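PDB 5FSR: D-alanyl-D-alanine carboxypeptidase DacD from Escherichia coli, which removes C-terminal D-alanyl residues from sugar-peptide precursors of the bacterial cell wall, acting as a serine-type D-Ala-D-Ala carboxypeptidase. Local coordinates for residues K67-Y72 with T165-V170; V73-I78 with P197-M202; D140-A143 with Q148-E151. All coordinates share one frame; numbering follows the deposited sequence.

Contact 1. Residues K67-Y72 with T165-V170; sequences KLMTGY and THFETV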
loop_
_atom_site.group_PDB
_atom_site.type_symbol
_atom_site.label_atom_id
_atom_site.label_comp_id
_atom_site.label_asym_id
_atom_site.label_seq_id
_atom_site.Cartn_x
_atom_site.Cartn_y
_atom_site.Cartn_z
ATOM N N LYS A 67 7.784 -3.533 -6.541
ATOM C CA LYS A 67 6.649 -3.999 -7.368
ATOM C C LYS A 67 5.302 -3.461 -7.019
ATOM O O LYS A 67 4.401 -3.583 -7.864
ATOM C CB LYS A 67 6.527 -5.528 -7.409
ATOM C CG LYS A 67 7.566 -6.158 -8.305
ATOM C CD LYS A 67 7.663 -7.666 -8.080
ATOM C CE LYS A 67 8.992 -8.209 -8.526
ATOM N NZ LYS A 67 9.863 -8.868 -7.514
ATOM N N LEU A 68 5.138 -2.884 -5.820
ATOM C CA LEU A 68 3.900 -2.153 -5.527
ATOM C C LEU A 68 3.770 -0.985 -6.446
ATOM O O LEU A 68 2.694 -0.765 -6.993
ATOM C CB LEU A 68 3.812 -1.665 -4.062
ATOM C CG LEU A 68 3.863 -2.764 -3.026
ATOM C CD1 LEU A 68 3.967 -2.114 -1.650
ATOM C CD2 LEU A 68 2.650 -3.666 -3.132
ATOM N N MET A 69 4.860 -0.228 -6.599
ATOM C CA MET A 69 4.882 0.907 -7.552
ATOM C C MET A 69 4.658 0.471 -8.984
ATOM O O MET A 69 3.943 1.133 -9.743
ATOM C CB MET A 69 6.179 1.691 -7.457
ATOM C CG MET A 69 6.241 2.912 -8.368
ATOM S SD MET A 69 4.721 3.863 -8.255
ATOM C CE MET A 69 5.229 5.186 -7.136
ATOM N N THR A 70 5.222 -0.681 -9.343
ATOM C CA THR A 70 5.132 -1.202 -10.709
ATOM C C THR A 70 3.654 -1.458 -10.988
ATOM O O THR A 70 3.130 -0.996 -12.013
ATOM C CB THR A 70 6.039 -2.444 -10.873
ATOM O OG1 THR A 70 7.408 -2.068 -10.604
ATOM C CG2 THR A 70 5.884 -3.119 -12.249
ATOM N N GLY A 71 2.975 -2.153 -10.079
ATOM C CA GLY A 71 1.513 -2.347 -10.221
ATOM C C GLY A 71 0.717 -1.039 -10.272
ATOM O O GLY A 71 -0.357 -0.962 -10.899
ATOM N N TYR A 72 1.221 -0.025 -9.572
ATOM C CA TYR A 72 0.536 1.249 -9.470
ATOM C C TYR A 72 0.583 1.936 -10.802
ATOM O O TYR A 72 -0.446 2.417 -11.249
ATOM C CB TYR A 72 1.090 2.156 -8.339
ATOM C CG TYR A 72 0.191 3.362 -8.117
ATOM C CD1 TYR A 72 -1.069 3.217 -7.545
ATOM C CD2 TYR A 72 0.577 4.630 -8.503
ATOM C CE1 TYR A 72 -1.914 4.302 -7.367
ATOM C CE2 TYR A 72 -0.264 5.732 -8.321
ATOM C CZ TYR A 72 -1.513 5.556 -7.739
ATOM O OH TYR A 72 -2.353 6.632 -7.579
ATOM N N THR A 165 11.951 8.358 -1.677
ATOM C CA THR A 165 11.798 7.223 -2.617
ATOM C C THR A 165 12.429 7.481 -4.011
ATOM O O THR A 165 12.258 8.530 -4.629
ATOM C CB THR A 165 10.318 6.862 -2.768
ATOM O OG1 THR A 165 9.775 6.614 -1.473
ATOM C CG2 THR A 165 10.117 5.608 -3.614
ATOM N N HIS A 166 13.172 6.499 -4.490
ATOM C CA HIS A 166 13.738 6.529 -5.855
ATOM C C HIS A 166 13.885 5.112 -6.401
ATOM O O HIS A 166 14.302 4.191 -5.700
ATOM C CB HIS A 166 15.080 7.238 -5.848
ATOM C CG HIS A 166 15.677 7.393 -7.204
ATOM N ND1 HIS A 166 15.118 8.202 -8.164
ATOM C CD2 HIS A 166 16.782 6.840 -7.762
ATOM C CE1 HIS A 166 15.852 8.139 -9.262
ATOM N NE2 HIS A 166 16.872 7.329 -9.036
ATOM N N PHE A 167 13.520 4.936 -7.664
ATOM C CA PHE A 167 13.577 3.627 -8.308
ATOM C C PHE A 167 14.645 3.654 -9.404
ATOM O O PHE A 167 14.985 4.718 -9.904
ATOM C CB PHE A 167 12.195 3.275 -8.842
ATOM C CG PHE A 167 11.148 3.135 -7.783
ATOM C CD1 PHE A 167 11.181 2.063 -6.884
ATOM C CD2 PHE A 167 10.141 4.074 -7.646
ATOM C CE1 PHE A 167 10.200 1.923 -5.890
ATOM C CE2 PHE A 167 9.174 3.945 -6.630
ATOM C CZ PHE A 167 9.194 2.866 -5.775
ATOM N N GLU A 168 15.198 2.482 -9.708
ATOM C CA GLU A 168 16.075 2.268 -10.878
ATOM C C GLU A 168 15.593 1.205 -11.862
ATOM O O GLU A 168 15.824 1.354 -13.032
ATOM C CB GLU A 168 17.498 1.906 -10.448
ATOM C CG GLU A 168 18.283 3.071 -9.882
ATOM C CD GLU A 168 19.713 2.698 -9.566
ATOM O OE1 GLU A 168 19.922 1.630 -8.932
ATOM O OE2 GLU A 168 20.628 3.474 -9.961
ATOM N N THR A 169 14.953 0.129 -11.407
ATOM C CA THR A 169 14.542 -0.960 -12.317
ATOM C C THR A 169 13.078 -1.253 -12.121
ATOM O O THR A 169 12.564 -0.920 -11.082
ATOM C CB THR A 169 15.363 -2.234 -12.059
ATOM O OG1 THR A 169 15.260 -2.638 -10.672
ATOM C CG2 THR A 169 16.804 -1.966 -12.427
ATOM N N VAL A 170 12.446 -1.912 -13.112
ATOM C CA VAL A 170 10.974 -2.176 -13.115
ATOM C C VAL A 170 10.484 -3.282 -12.146
ATOM O O VAL A 170 9.284 -3.508 -12.020
ATOM C CB VAL A 170 10.441 -2.579 -14.534
ATOM C CG1 VAL A 170 10.741 -1.500 -15.557
ATOM C CG2 VAL A 170 10.982 -3.931 -14.980
#
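Two side chains of helix 66-79, M69 and T70, meet the loop 165-170, one through carbon and one through oxygen. The helix carries K67, the probable proton acceptor of the active site, in the S-x-x-K motif of the penicillin-binding proteins.

The polar part is a single hydrogen bond. The hydroxyl OG1 of T70 donates to the backbone O of V170 at 2.8 Å. The C=O...donor angle is 128°, and the donor stands above the carbonyl plane. OG1 lies beside the backbone N of its own residue (chi1 -60°), which turns it to the loop. The methyl CG2 of T70 also comes within 3.4 Å of V170 O. The backbones are nearest here, with 6.4 Å between the CA atoms of T70 and V170.

The apolar part joins M69 to F167. The M69 chain crosses the ring obliquely and meets its outer end. CG of M69 is 3.6 Å from CE2 of F167. CB of M69 lies at the same distance, 3.6 Å, from CZ of F167. M69 starts with CG anti to the backbone N (chi1 -177°) and then bends at chi2 and chi3. CE therefore returns to 4.2 Å from F167 CE2.

Helix 182-193 also reaches M69 through L188. Helix 132-143 touches both T70 and V170 through C135. NZ of K67 is hydrogen-bonded to OG of S130, another probable active-site residue.

All four touching residues are buried. The hydroxyl of T70 and the carbonyl of V170 thus satisfy each other inside the protein. One buried hydrogen bond and one apolar pair join the loop to the helix, and T70 lies three residues, about one turn, after K67.

Contact 2. Residues V73-I78 with P197-M202; sequences VVDRAI and PEFYHM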
loop_
_atom_site.group_PDB
_atom_site.type_symbol
_atom_site.label_atom_id
_atom_site.label_comp_id
_atom_site.label_asym_id
_atom_site.label_seq_id
_atom_site.Cartn_x
_atom_site.Cartn_y
_atom_site.Cartn_z
ATOM N N VAL A 73 1.752 1.978 -11.447
ATOM C CA VAL A 73 1.810 2.513 -12.843
ATOM C C VAL A 73 0.805 1.790 -13.768
ATOM O O VAL A 73 0.118 2.438 -14.546
ATOM C CB VAL A 73 3.235 2.461 -13.468
ATOM C CG1 VAL A 73 3.192 2.895 -14.922
ATOM C CG2 VAL A 73 4.212 3.355 -12.709
ATOM N N VAL A 74 0.678 0.467 -13.628
ATOM C CA VAL A 74 -0.280 -0.312 -14.435
ATOM C C VAL A 74 -1.706 0.107 -14.167
ATOM O O VAL A 74 -2.467 0.313 -15.111
ATOM C CB VAL A 74 -0.178 -1.855 -14.225
ATOM C CG1 VAL A 74 -1.241 -2.587 -15.055
ATOM C CG2 VAL A 74 1.225 -2.354 -14.580
ATOM N N ASP A 75 -2.053 0.197 -12.878
ATOM C CA ASP A 75 -3.343 0.743 -12.436
ATOM C C ASP A 75 -3.632 2.106 -13.057
ATOM O O ASP A 75 -4.731 2.341 -13.559
ATOM C CB ASP A 75 -3.371 0.817 -10.895
ATOM C CG ASP A 75 -4.635 1.458 -10.346
ATOM O OD1 ASP A 75 -4.826 2.686 -10.547
ATOM O OD2 ASP A 75 -5.413 0.741 -9.686
ATOM N N ARG A 76 -2.664 3.006 -13.000
ATOM C CA ARG A 76 -2.873 4.390 -13.492
ATOM C C ARG A 76 -2.960 4.426 -15.004
ATOM O O ARG A 76 -3.664 5.257 -15.561
ATOM C CB ARG A 76 -1.751 5.329 -13.036
ATOM C CG ARG A 76 -1.582 5.485 -11.519
ATOM C CD ARG A 76 -2.720 6.274 -10.908
ATOM N NE ARG A 76 -3.841 5.394 -10.559
ATOM C CZ ARG A 76 -5.026 5.819 -10.145
ATOM N NH1 ARG A 76 -5.289 7.127 -10.062
ATOM N NH2 ARG A 76 -5.965 4.942 -9.840
ATOM N N ALA A 77 -2.261 3.491 -15.674
ATOM C CA ALA A 77 -2.400 3.334 -17.125
ATOM C C ALA A 77 -3.797 2.884 -17.508
ATOM O O ALA A 77 -4.352 3.377 -18.461
ATOM C CB ALA A 77 -1.339 2.391 -17.664
ATOM N N ILE A 78 -4.399 1.997 -16.722
ATOM C CA ILE A 78 -5.818 1.601 -16.946
ATOM C C ILE A 78 -6.808 2.747 -16.640
ATOM O O ILE A 78 -7.764 2.978 -17.358
ATOM C CB ILE A 78 -6.202 0.369 -16.104
ATOM C CG1 ILE A 78 -5.300 -0.817 -16.491
ATOM C CG2 ILE A 78 -7.665 -0.008 -16.332
ATOM C CD1 ILE A 78 -5.307 -1.979 -15.530
ATOM N N PRO A 197 -10.745 -0.422 -8.590
ATOM C CA PRO A 197 -11.198 -1.412 -7.573
ATOM C C PRO A 197 -10.743 -2.864 -7.808
ATOM O O PRO A 197 -10.263 -3.525 -6.864
ATOM C CB PRO A 197 -12.741 -1.287 -7.609
ATOM C CG PRO A 197 -13.005 0.093 -8.144
ATOM C CD PRO A 197 -11.860 0.415 -9.080
ATOM N N GLU A 198 -10.864 -3.324 -9.057
ATOM C CA GLU A 198 -10.514 -4.696 -9.424
ATOM C C GLU A 198 -9.028 -4.893 -9.573
ATOM O O GLU A 198 -8.578 -6.016 -9.742
ATOM C CB GLU A 198 -11.222 -5.154 -10.717
ATOM C CG GLU A 198 -12.704 -4.785 -10.845
ATOM C CD GLU A 198 -13.554 -5.011 -9.601
ATOM O OE1 GLU A 198 -13.260 -5.882 -8.728
ATOM O OE2 GLU A 198 -14.560 -4.283 -9.512
ATOM N N PHE A 199 -8.243 -3.828 -9.536
ATOM C CA PHE A 199 -6.823 -4.025 -9.529
ATOM C C PHE A 199 -6.436 -4.468 -8.136
ATOM O O PHE A 199 -5.859 -5.570 -7.967
ATOM C CB PHE A 199 -6.069 -2.795 -9.942
ATOM C CG PHE A 199 -4.718 -3.096 -10.420
ATOM C CD1 PHE A 199 -3.656 -3.174 -9.535
ATOM C CD2 PHE A 199 -4.510 -3.395 -11.780
ATOM C CE1 PHE A 199 -2.384 -3.487 -10.000
ATOM C CE2 PHE A 199 -3.267 -3.737 -12.239
ATOM C CZ PHE A 199 -2.203 -3.766 -11.355
ATOM N N TYR A 200 -6.815 -3.672 -7.138
ATOM C CA TYR A 200 -6.417 -3.955 -5.768
ATOM C C TYR A 200 -6.842 -5.373 -5.386
ATOM O O TYR A 200 -6.082 -6.048 -4.708
ATOM C CB TYR A 200 -6.935 -2.921 -4.722
ATOM C CG TYR A 200 -6.514 -3.342 -3.327
ATOM C CD1 TYR A 200 -5.172 -3.424 -2.994
ATOM C CD2 TYR A 200 -7.449 -3.765 -2.371
ATOM C CE1 TYR A 200 -4.758 -3.865 -1.752
ATOM C CE2 TYR A 200 -7.039 -4.222 -1.109
ATOM C CZ TYR A 200 -5.699 -4.250 -0.799
ATOM O OH TYR A 200 -5.226 -4.688 0.439
ATOM N N HIS A 201 -8.048 -5.801 -5.801
ATOM C CA HIS A 201 -8.577 -7.137 -5.470
ATOM C C HIS A 201 -7.627 -8.296 -5.813
ATOM O O HIS A 201 -7.598 -9.290 -5.107
ATOM C CB HIS A 201 -9.943 -7.400 -6.118
ATOM C CG HIS A 201 -10.693 -8.521 -5.473
ATOM N ND1 HIS A 201 -10.621 -9.818 -5.921
ATOM C CD2 HIS A 201 -11.481 -8.548 -4.370
ATOM C CE1 HIS A 201 -11.351 -10.596 -5.143
ATOM N NE2 HIS A 201 -11.882 -9.849 -4.193
ATOM N N MET A 202 -6.806 -8.135 -6.846
ATOM C CA MET A 202 -5.824 -9.152 -7.222
ATOM C C MET A 202 -4.784 -9.406 -6.137
ATOM O O MET A 202 -4.112 -10.459 -6.178
ATOM C CB MET A 202 -5.096 -8.776 -8.520
ATOM C CG MET A 202 -5.953 -8.699 -9.770
ATOM S SD MET A 202 -4.939 -8.247 -11.201
ATOM C CE MET A 202 -6.076 -8.621 -12.529
#
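F199 points its ring at helix 66-79 and meets V74, D75 and I78 there. This is an antiparallel helix pair in the mainly helical part of the penicillin-binding domain. The short segments of helices 66-79 and 197-201 run at 156° to each other, with their axes 10.4 Å apart at closest approach.

The F199 ring is what bridges this gap. Its CG is roughly anti to the backbone N (chi1 -158°), which extends the ring across to the other helix. D75 CB lies over one face. It makes a CH-pi contact at 4.3 Å from the ring centroid and is offset toward the rim. The carboxylate plane of D75 is steep to the ring, 81° from it, and its OD2 rests 3.6 Å from CB of F199. V74 crosses F199 at about a right angle, and its CG1 comes to 3.7 Å from CE2. I78 is looser, with CD1 at 4.1 Å from CD2 of the ring.

Beyond the two segments, S123 and I127 of helix 119-127 also touch F199. Both V74 and I78 touch further apolar residues, L138 and I83 respectively.

The two carboxylate oxygens of D75 have different partners. OD2 accepts from the backbone N of E196, just before helix 197-201, and so ties the two helices together a second time. OD1 belongs to a salt bridge with R76, which grips it side-on with two nitrogens in the guanidinium plane. R76 NH2 meets the syn lone pair of D75 OD1 at 2.6 Å, and R76 NE reaches the anti side of D75 OD1 at 2.9 Å.

Contact 3. Residues D140-A143 with Q148-E151; sequences DYIA and QFVE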
loop_
_atom_site.group_PDB
_atom_site.type_symbol
_atom_site.label_atom_id
_atom_site.label_comp_id
_atom_site.label_asym_id
_atom_site.label_seq_id
_atom_site.Cartn_x
_atom_site.Cartn_y
_atom_site.Cartn_z
ATOM N N ASP A 140 7.394 -2.699 -21.093
ATOM C CA ASP A 140 7.517 -2.481 -22.573
ATOM C C ASP A 140 6.193 -2.093 -23.170
ATOM O O ASP A 140 6.127 -1.154 -23.951
ATOM C CB ASP A 140 8.097 -3.722 -23.306
ATOM C CG ASP A 140 9.527 -4.000 -22.908
ATOM O OD1 ASP A 140 10.139 -3.087 -22.318
ATOM O OD2 ASP A 140 10.048 -5.104 -23.130
ATOM N N TYR A 141 5.122 -2.772 -22.776
ATOM C CA TYR A 141 3.807 -2.414 -23.327
ATOM C C TYR A 141 3.391 -0.980 -22.933
ATOM O O TYR A 141 2.937 -0.220 -23.801
ATOM C CB TYR A 141 2.705 -3.394 -22.909
ATOM C CG TYR A 141 1.382 -3.156 -23.620
ATOM C CD1 TYR A 141 1.283 -3.269 -25.007
ATOM C CD2 TYR A 141 0.224 -2.865 -22.904
ATOM C CE1 TYR A 141 0.068 -3.078 -25.653
ATOM C CE2 TYR A 141 -0.999 -2.680 -23.537
ATOM C CZ TYR A 141 -1.076 -2.787 -24.906
ATOM O OH TYR A 141 -2.283 -2.609 -25.538
ATOM N N ILE A 142 3.588 -0.617 -21.663
ATOM C CA ILE A 142 3.095 0.669 -21.128
ATOM C C ILE A 142 3.910 1.910 -21.532
ATOM O O ILE A 142 3.349 2.913 -21.937
ATOM C CB ILE A 142 2.923 0.610 -19.588
ATOM C CG1 ILE A 142 1.808 -0.362 -19.241
ATOM C CG2 ILE A 142 2.564 1.997 -19.020
ATOM C CD1 ILE A 142 1.807 -0.807 -17.800
ATOM N N ALA A 143 5.220 1.848 -21.408
ATOM C CA ALA A 143 6.070 2.990 -21.743
ATOM C C ALA A 143 6.889 2.856 -23.039
ATOM O O ALA A 143 7.519 3.800 -23.471
ATOM C CB ALA A 143 6.997 3.255 -20.575
ATOM N N GLN A 148 11.869 4.061 -19.464
ATOM C CA GLN A 148 10.787 5.044 -19.546
ATOM C C GLN A 148 9.740 4.703 -18.525
ATOM O O GLN A 148 8.957 5.537 -18.168
ATOM C CB GLN A 148 10.107 5.035 -20.909
ATOM C CG GLN A 148 11.015 5.372 -22.074
ATOM C CD GLN A 148 11.476 4.121 -22.813
ATOM O OE1 GLN A 148 12.054 3.208 -22.221
ATOM N NE2 GLN A 148 11.222 4.078 -24.093
ATOM N N PHE A 149 9.682 3.438 -18.144
ATOM C CA PHE A 149 8.743 2.968 -17.150
ATOM C C PHE A 149 9.200 3.431 -15.763
ATOM O O PHE A 149 8.385 3.832 -14.940
ATOM C CB PHE A 149 8.667 1.449 -17.196
ATOM C CG PHE A 149 7.513 0.912 -16.475
ATOM C CD1 PHE A 149 6.280 0.829 -17.095
ATOM C CD2 PHE A 149 7.640 0.531 -15.133
ATOM C CE1 PHE A 149 5.178 0.361 -16.396
ATOM C CE2 PHE A 149 6.564 0.045 -14.456
ATOM C CZ PHE A 149 5.330 -0.046 -15.091
ATOM N N VAL A 150 10.517 3.396 -15.555
ATOM C CA VAL A 150 11.167 3.862 -14.329
ATOM C C VAL A 150 11.028 5.394 -14.233
ATOM O O VAL A 150 11.014 5.973 -13.124
ATOM C CB VAL A 150 12.657 3.436 -14.287
ATOM C CG1 VAL A 150 13.335 3.866 -12.998
ATOM C CG2 VAL A 150 12.787 1.912 -14.432
ATOM N N GLU A 151 10.941 6.045 -15.388
ATOM C CA GLU A 151 10.689 7.471 -15.428
ATOM C C GLU A 151 9.298 7.713 -14.877
ATOM O O GLU A 151 9.148 8.604 -14.065
ATOM C CB GLU A 151 10.799 8.023 -16.833
ATOM C CG GLU A 151 11.271 9.464 -16.918
ATOM C CD GLU A 151 11.973 9.748 -18.245
ATOM O OE1 GLU A 151 11.814 8.963 -19.206
ATOM O OE2 GLU A 151 12.686 10.761 -18.322
#
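With CG anti to the backbone N (chi1 -165°), the F149 ring reaches back to the end of helix 132-143 and meets I142. On I142 it is CG2 that lies anti to the backbone N, while CG1 lies beside the backbone N, opposite the carbonyl carbon (chi1 -67°). This chi1 and an extended chi2 set CG2 and CD1 near CE1 of F149; CB is already there. The motif is two consecutive helices joined by a short turn. Helix 132-143 ends and helix 146-159 starts only a few residues later.

I142 meets the ring at its edge. CD1 of I142 is 3.8 Å from CE1 of F149. CB of I142 lies near the ring plane at 3.9 Å from that same F149 CE1.

A143 lies between the helices. The backbones are closest here, with the CA atoms of A143 and F149 5.3 Å apart. The small methyl of A143 points at the second helix and also approaches the F149 ring from its edge. A143 CB packs 4.2 Å from CB of F149. On the outer side Q148 closes over the same methyl with the aliphatic start of its chain.

No hydrogen bond links the two segments; side-chain carbons carry most of the contact. M152, one turn further along helix 146-159, touches both I142 and A143. On the inner side F149 packs on T70 and V73 of helix 66-79. At the turn, A143 CB stands 3.6 Å from the backbone N of F149 and 3.6 Å from CB of Q148.

How the contacts relate
Helix 66-79 connects all three contacts. Contacts 1 and 2 use successive parts of it, with centres about 14 Å apart. They touch where G71 O comes to 3.4 Å from CE1 of F199. Contact 3 packs against the same helix: V73 CG1 is 3.5 Å from F149 CE1, and V74 CG2 is 3.6 Å from I142 CD1. F149 also reaches the loop of contact 1, with its CD2 3.7 Å from V170 CG1. Contact 1 holds K67, the probable proton acceptor. The side chains of V74 in contact 2 and F149 in contact 3 are each about 9 Å from that of K67.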